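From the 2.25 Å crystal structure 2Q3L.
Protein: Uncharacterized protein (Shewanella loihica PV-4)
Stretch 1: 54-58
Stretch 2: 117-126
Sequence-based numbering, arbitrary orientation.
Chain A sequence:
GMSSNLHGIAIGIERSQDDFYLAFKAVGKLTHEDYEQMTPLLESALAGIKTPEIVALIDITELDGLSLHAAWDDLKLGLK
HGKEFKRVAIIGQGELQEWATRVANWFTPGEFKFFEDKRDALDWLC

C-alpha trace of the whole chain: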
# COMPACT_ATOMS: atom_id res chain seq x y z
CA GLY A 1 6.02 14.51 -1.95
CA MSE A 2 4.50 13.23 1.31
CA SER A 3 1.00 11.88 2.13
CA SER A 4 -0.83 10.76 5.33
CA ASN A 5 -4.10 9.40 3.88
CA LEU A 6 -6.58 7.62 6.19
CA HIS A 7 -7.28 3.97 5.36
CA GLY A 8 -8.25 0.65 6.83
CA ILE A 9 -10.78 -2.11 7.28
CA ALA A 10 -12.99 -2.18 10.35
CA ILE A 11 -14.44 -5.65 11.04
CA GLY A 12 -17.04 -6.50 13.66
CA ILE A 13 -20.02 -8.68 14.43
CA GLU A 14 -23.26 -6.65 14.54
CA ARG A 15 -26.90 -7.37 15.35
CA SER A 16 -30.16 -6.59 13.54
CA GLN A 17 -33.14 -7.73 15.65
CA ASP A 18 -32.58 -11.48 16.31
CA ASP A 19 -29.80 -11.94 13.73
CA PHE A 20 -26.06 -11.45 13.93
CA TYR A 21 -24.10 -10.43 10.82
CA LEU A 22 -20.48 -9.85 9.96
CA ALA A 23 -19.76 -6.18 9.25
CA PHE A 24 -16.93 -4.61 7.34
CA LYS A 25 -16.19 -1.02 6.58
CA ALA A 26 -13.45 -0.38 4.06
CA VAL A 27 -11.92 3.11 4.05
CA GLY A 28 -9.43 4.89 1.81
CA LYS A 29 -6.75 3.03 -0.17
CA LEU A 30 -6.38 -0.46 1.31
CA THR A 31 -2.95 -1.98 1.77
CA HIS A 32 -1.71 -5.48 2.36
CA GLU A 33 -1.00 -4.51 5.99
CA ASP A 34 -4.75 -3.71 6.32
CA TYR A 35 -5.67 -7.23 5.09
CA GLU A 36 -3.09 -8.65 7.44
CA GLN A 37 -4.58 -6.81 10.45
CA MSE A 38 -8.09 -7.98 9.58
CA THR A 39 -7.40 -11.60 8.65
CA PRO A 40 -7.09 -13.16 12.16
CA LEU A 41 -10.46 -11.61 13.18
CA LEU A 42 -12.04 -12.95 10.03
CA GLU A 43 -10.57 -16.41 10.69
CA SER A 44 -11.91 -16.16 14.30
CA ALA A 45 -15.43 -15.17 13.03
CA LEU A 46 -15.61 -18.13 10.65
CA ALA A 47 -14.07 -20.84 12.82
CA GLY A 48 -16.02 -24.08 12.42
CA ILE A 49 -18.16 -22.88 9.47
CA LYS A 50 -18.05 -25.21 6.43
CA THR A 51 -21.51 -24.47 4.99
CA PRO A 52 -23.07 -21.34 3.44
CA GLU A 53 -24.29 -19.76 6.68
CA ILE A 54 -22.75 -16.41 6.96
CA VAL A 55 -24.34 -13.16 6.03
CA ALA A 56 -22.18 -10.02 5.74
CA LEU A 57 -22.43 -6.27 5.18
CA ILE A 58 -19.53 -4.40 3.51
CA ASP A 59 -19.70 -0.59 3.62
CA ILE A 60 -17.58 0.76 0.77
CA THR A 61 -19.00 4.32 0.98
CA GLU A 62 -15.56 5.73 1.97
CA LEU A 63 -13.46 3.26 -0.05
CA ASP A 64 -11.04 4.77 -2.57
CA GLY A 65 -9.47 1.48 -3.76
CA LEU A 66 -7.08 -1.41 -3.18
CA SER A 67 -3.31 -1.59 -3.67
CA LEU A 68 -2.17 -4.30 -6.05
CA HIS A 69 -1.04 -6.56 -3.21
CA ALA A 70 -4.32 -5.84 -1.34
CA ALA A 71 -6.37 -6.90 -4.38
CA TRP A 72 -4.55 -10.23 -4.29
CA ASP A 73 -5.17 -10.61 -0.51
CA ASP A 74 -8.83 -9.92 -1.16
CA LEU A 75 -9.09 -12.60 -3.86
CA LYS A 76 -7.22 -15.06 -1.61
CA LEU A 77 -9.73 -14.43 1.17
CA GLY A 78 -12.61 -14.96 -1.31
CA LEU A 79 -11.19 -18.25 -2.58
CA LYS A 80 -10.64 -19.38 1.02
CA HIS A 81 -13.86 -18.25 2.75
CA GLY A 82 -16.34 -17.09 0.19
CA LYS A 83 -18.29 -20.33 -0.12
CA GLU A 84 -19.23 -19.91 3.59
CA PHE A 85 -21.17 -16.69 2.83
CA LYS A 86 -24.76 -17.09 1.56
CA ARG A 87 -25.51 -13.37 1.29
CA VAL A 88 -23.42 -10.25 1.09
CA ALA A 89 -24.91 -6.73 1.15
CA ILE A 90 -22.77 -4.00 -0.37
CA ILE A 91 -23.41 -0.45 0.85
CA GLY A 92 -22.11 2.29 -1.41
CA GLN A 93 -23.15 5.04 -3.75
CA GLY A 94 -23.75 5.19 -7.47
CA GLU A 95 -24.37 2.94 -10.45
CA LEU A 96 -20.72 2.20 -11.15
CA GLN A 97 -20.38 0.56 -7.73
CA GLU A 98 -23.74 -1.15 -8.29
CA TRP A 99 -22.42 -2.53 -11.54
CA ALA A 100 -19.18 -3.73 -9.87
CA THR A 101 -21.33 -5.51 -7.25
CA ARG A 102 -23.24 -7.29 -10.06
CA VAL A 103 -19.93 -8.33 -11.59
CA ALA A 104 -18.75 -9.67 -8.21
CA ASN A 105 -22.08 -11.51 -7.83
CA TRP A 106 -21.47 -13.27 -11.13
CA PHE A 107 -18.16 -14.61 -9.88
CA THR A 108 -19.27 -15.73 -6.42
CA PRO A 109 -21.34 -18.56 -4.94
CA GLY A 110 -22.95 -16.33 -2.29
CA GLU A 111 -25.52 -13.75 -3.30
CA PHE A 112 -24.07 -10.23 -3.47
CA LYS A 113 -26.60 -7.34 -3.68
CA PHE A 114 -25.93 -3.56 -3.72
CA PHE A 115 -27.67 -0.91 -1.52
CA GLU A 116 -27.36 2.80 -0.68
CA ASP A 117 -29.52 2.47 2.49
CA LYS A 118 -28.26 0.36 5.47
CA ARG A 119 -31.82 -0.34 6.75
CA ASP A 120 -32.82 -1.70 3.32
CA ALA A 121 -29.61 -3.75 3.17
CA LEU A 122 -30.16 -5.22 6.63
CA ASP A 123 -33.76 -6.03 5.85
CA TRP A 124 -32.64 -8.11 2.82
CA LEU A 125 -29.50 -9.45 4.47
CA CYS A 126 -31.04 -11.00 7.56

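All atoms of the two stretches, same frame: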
# COMPACT_ATOMS: atom_id res chain seq x y z
N ILE A 54 -23.08 -17.74 6.56
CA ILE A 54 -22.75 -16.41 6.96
C ILE A 54 -23.39 -15.35 6.10
O ILE A 54 -23.48 -15.47 4.88
CB ILE A 54 -21.22 -16.26 6.95
CG1 ILE A 54 -20.64 -17.36 7.82
CG2 ILE A 54 -20.79 -14.86 7.43
CD1 ILE A 54 -19.18 -17.39 7.80
N VAL A 55 -23.83 -14.29 6.75
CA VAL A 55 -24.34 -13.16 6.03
C VAL A 55 -23.46 -11.98 6.43
O VAL A 55 -23.19 -11.80 7.59
CB VAL A 55 -25.86 -12.92 6.27
CG1 VAL A 55 -26.65 -14.17 5.87
CG2 VAL A 55 -26.21 -12.51 7.71
N ALA A 56 -23.01 -11.21 5.46
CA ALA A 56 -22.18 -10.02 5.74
C ALA A 56 -22.65 -8.72 5.08
O ALA A 56 -23.37 -8.72 4.07
CB ALA A 56 -20.74 -10.30 5.29
N LEU A 57 -22.24 -7.62 5.70
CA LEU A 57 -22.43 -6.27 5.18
C LEU A 57 -21.05 -5.67 4.97
O LEU A 57 -20.20 -5.75 5.87
CB LEU A 57 -23.22 -5.40 6.16
CG LEU A 57 -23.51 -3.92 5.80
CD1 LEU A 57 -24.78 -3.43 6.37
CD2 LEU A 57 -22.41 -3.02 6.28
N ILE A 58 -20.82 -5.05 3.81
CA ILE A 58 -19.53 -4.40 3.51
C ILE A 58 -19.86 -2.99 3.06
O ILE A 58 -20.52 -2.81 2.03
CB ILE A 58 -18.72 -5.12 2.40
CG1 ILE A 58 -18.64 -6.62 2.68
CG2 ILE A 58 -17.32 -4.50 2.24
CD1 ILE A 58 -17.95 -7.39 1.63
N ASP A 117 -28.96 2.37 1.14
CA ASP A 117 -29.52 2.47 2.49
C ASP A 117 -29.22 1.20 3.36
O ASP A 117 -29.60 0.08 2.99
CB ASP A 117 -31.02 2.67 2.40
CG ASP A 117 -31.65 2.87 3.76
OD1 ASP A 117 -31.35 3.91 4.38
OD2 ASP A 117 -32.41 2.00 4.22
N LYS A 118 -28.59 1.41 4.51
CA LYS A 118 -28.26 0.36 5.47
C LYS A 118 -29.51 -0.39 5.95
O LYS A 118 -29.50 -1.62 5.96
CB LYS A 118 -27.47 0.95 6.65
CG LYS A 118 -26.77 -0.06 7.63
CD LYS A 118 -25.77 0.70 8.56
CE LYS A 118 -24.62 -0.16 9.11
NZ LYS A 118 -25.01 -0.97 10.31
N ARG A 119 -30.58 0.32 6.29
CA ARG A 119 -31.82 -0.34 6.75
C ARG A 119 -32.43 -1.26 5.66
O ARG A 119 -32.91 -2.36 5.95
CB ARG A 119 -32.83 0.69 7.28
N ASP A 120 -32.44 -0.81 4.41
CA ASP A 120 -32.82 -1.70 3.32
C ASP A 120 -31.90 -2.91 3.20
O ASP A 120 -32.36 -4.02 2.97
CB ASP A 120 -32.76 -0.98 1.99
CG ASP A 120 -33.97 -0.14 1.70
OD1 ASP A 120 -35.09 -0.47 2.14
OD2 ASP A 120 -33.81 0.85 0.96
N ALA A 121 -30.58 -2.68 3.31
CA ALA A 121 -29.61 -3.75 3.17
C ALA A 121 -29.82 -4.77 4.27
O ALA A 121 -29.90 -5.98 4.02
CB ALA A 121 -28.22 -3.20 3.24
N LEU A 122 -29.95 -4.30 5.50
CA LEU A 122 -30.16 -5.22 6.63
C LEU A 122 -31.46 -5.96 6.58
O LEU A 122 -31.53 -7.05 7.10
CB LEU A 122 -30.04 -4.51 7.99
CG LEU A 122 -28.62 -4.05 8.26
CD1 LEU A 122 -28.53 -3.36 9.60
CD2 LEU A 122 -27.66 -5.23 8.21
N ASP A 123 -32.50 -5.36 5.99
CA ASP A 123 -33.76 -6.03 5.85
C ASP A 123 -33.61 -7.24 4.91
O ASP A 123 -34.15 -8.32 5.18
CB ASP A 123 -34.80 -5.05 5.29
CG ASP A 123 -36.16 -5.69 5.08
OD1 ASP A 123 -36.44 -6.73 5.72
OD2 ASP A 123 -36.95 -5.18 4.26
N TRP A 124 -32.88 -7.05 3.81
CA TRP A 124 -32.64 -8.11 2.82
C TRP A 124 -31.61 -9.13 3.34
O TRP A 124 -31.75 -10.34 3.14
CB TRP A 124 -32.16 -7.50 1.50
CG TRP A 124 -31.67 -8.49 0.50
CD1 TRP A 124 -32.41 -9.14 -0.44
CD2 TRP A 124 -30.31 -8.93 0.32
NE1 TRP A 124 -31.60 -9.98 -1.18
CE2 TRP A 124 -30.31 -9.87 -0.73
CE3 TRP A 124 -29.10 -8.62 0.94
CZ2 TRP A 124 -29.13 -10.50 -1.16
CZ3 TRP A 124 -27.96 -9.22 0.50
CH2 TRP A 124 -27.97 -10.15 -0.54
N LEU A 125 -30.61 -8.62 4.03
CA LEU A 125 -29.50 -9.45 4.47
C LEU A 125 -29.90 -10.50 5.46
O LEU A 125 -29.49 -11.64 5.34
CB LEU A 125 -28.40 -8.62 5.10
CG LEU A 125 -27.06 -9.33 5.42
CD1 LEU A 125 -26.42 -9.87 4.15
CD2 LEU A 125 -26.07 -8.38 6.11
N CYS A 126 -30.64 -10.10 6.48
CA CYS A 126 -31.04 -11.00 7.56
C CYS A 126 -32.47 -11.41 7.33
O CYS A 126 -33.42 -10.58 7.21
CB CYS A 126 -30.90 -10.32 8.92
SG CYS A 126 -29.32 -9.48 9.15
OXT CYS A 126 -32.65 -12.62 7.24

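Residues 54-58 form a β-strand that continues later in the chain. Residues 118-125 form an α-helix near the C-terminus. The two run nearly antiparallel, with an angle of 169° between their N-to-C directions. Their axes approach to 9.4 Å, which leaves room for a layer of side chains between them. The nearest CA atoms across the contact are those of Val55 and Leu125, 6.5 Å apart.

The helix is held by its own backbone bonds, such as Leu125 N to Ala121 O at 2.7 Å. Asp117 caps its start: Asp117 OD2 accepts a hydrogen bond from Asp120 N at 2.8 Å. This satisfies an amide that has no helical carbonyl partner in the first turn.

No hydrogen bond links the strand to the helix. The contact is mainly apolar packing. Strand side chains alternate, so Val55 and Leu57 point toward the helix while Ala56, between them, points away.

Leu125 is central to the contact. Its CA-to-CB bond points toward the strand, and both of its methyls take part in the contact. Leu125 CD1 lies 3.8 Å from Val55 CB, and Leu125 CD2 lies 4.1 Å from Leu57 CB. Both methyls also approach Ala56 O, with Leu125 CD1 at 3.3 Å and Leu125 CD2 at 3.4 Å. Ala56 therefore meets the helix through its backbone, although its methyl faces the other way.

Leu57 extends the packing toward the start of the helix. Its CD1 is 3.9 Å from Leu122 CD2, one turn before Leu125. The CA-to-CB bond of Leu122 points sideways, but the end of the side chain comes nearer the strand.

Lys118 lies one turn earlier again. Its aliphatic part packs on Leu57, with Lys118 CG 4.1 Å from Leu57 CD1. Its charged NZ is hydrogen-bonded elsewhere in the structure.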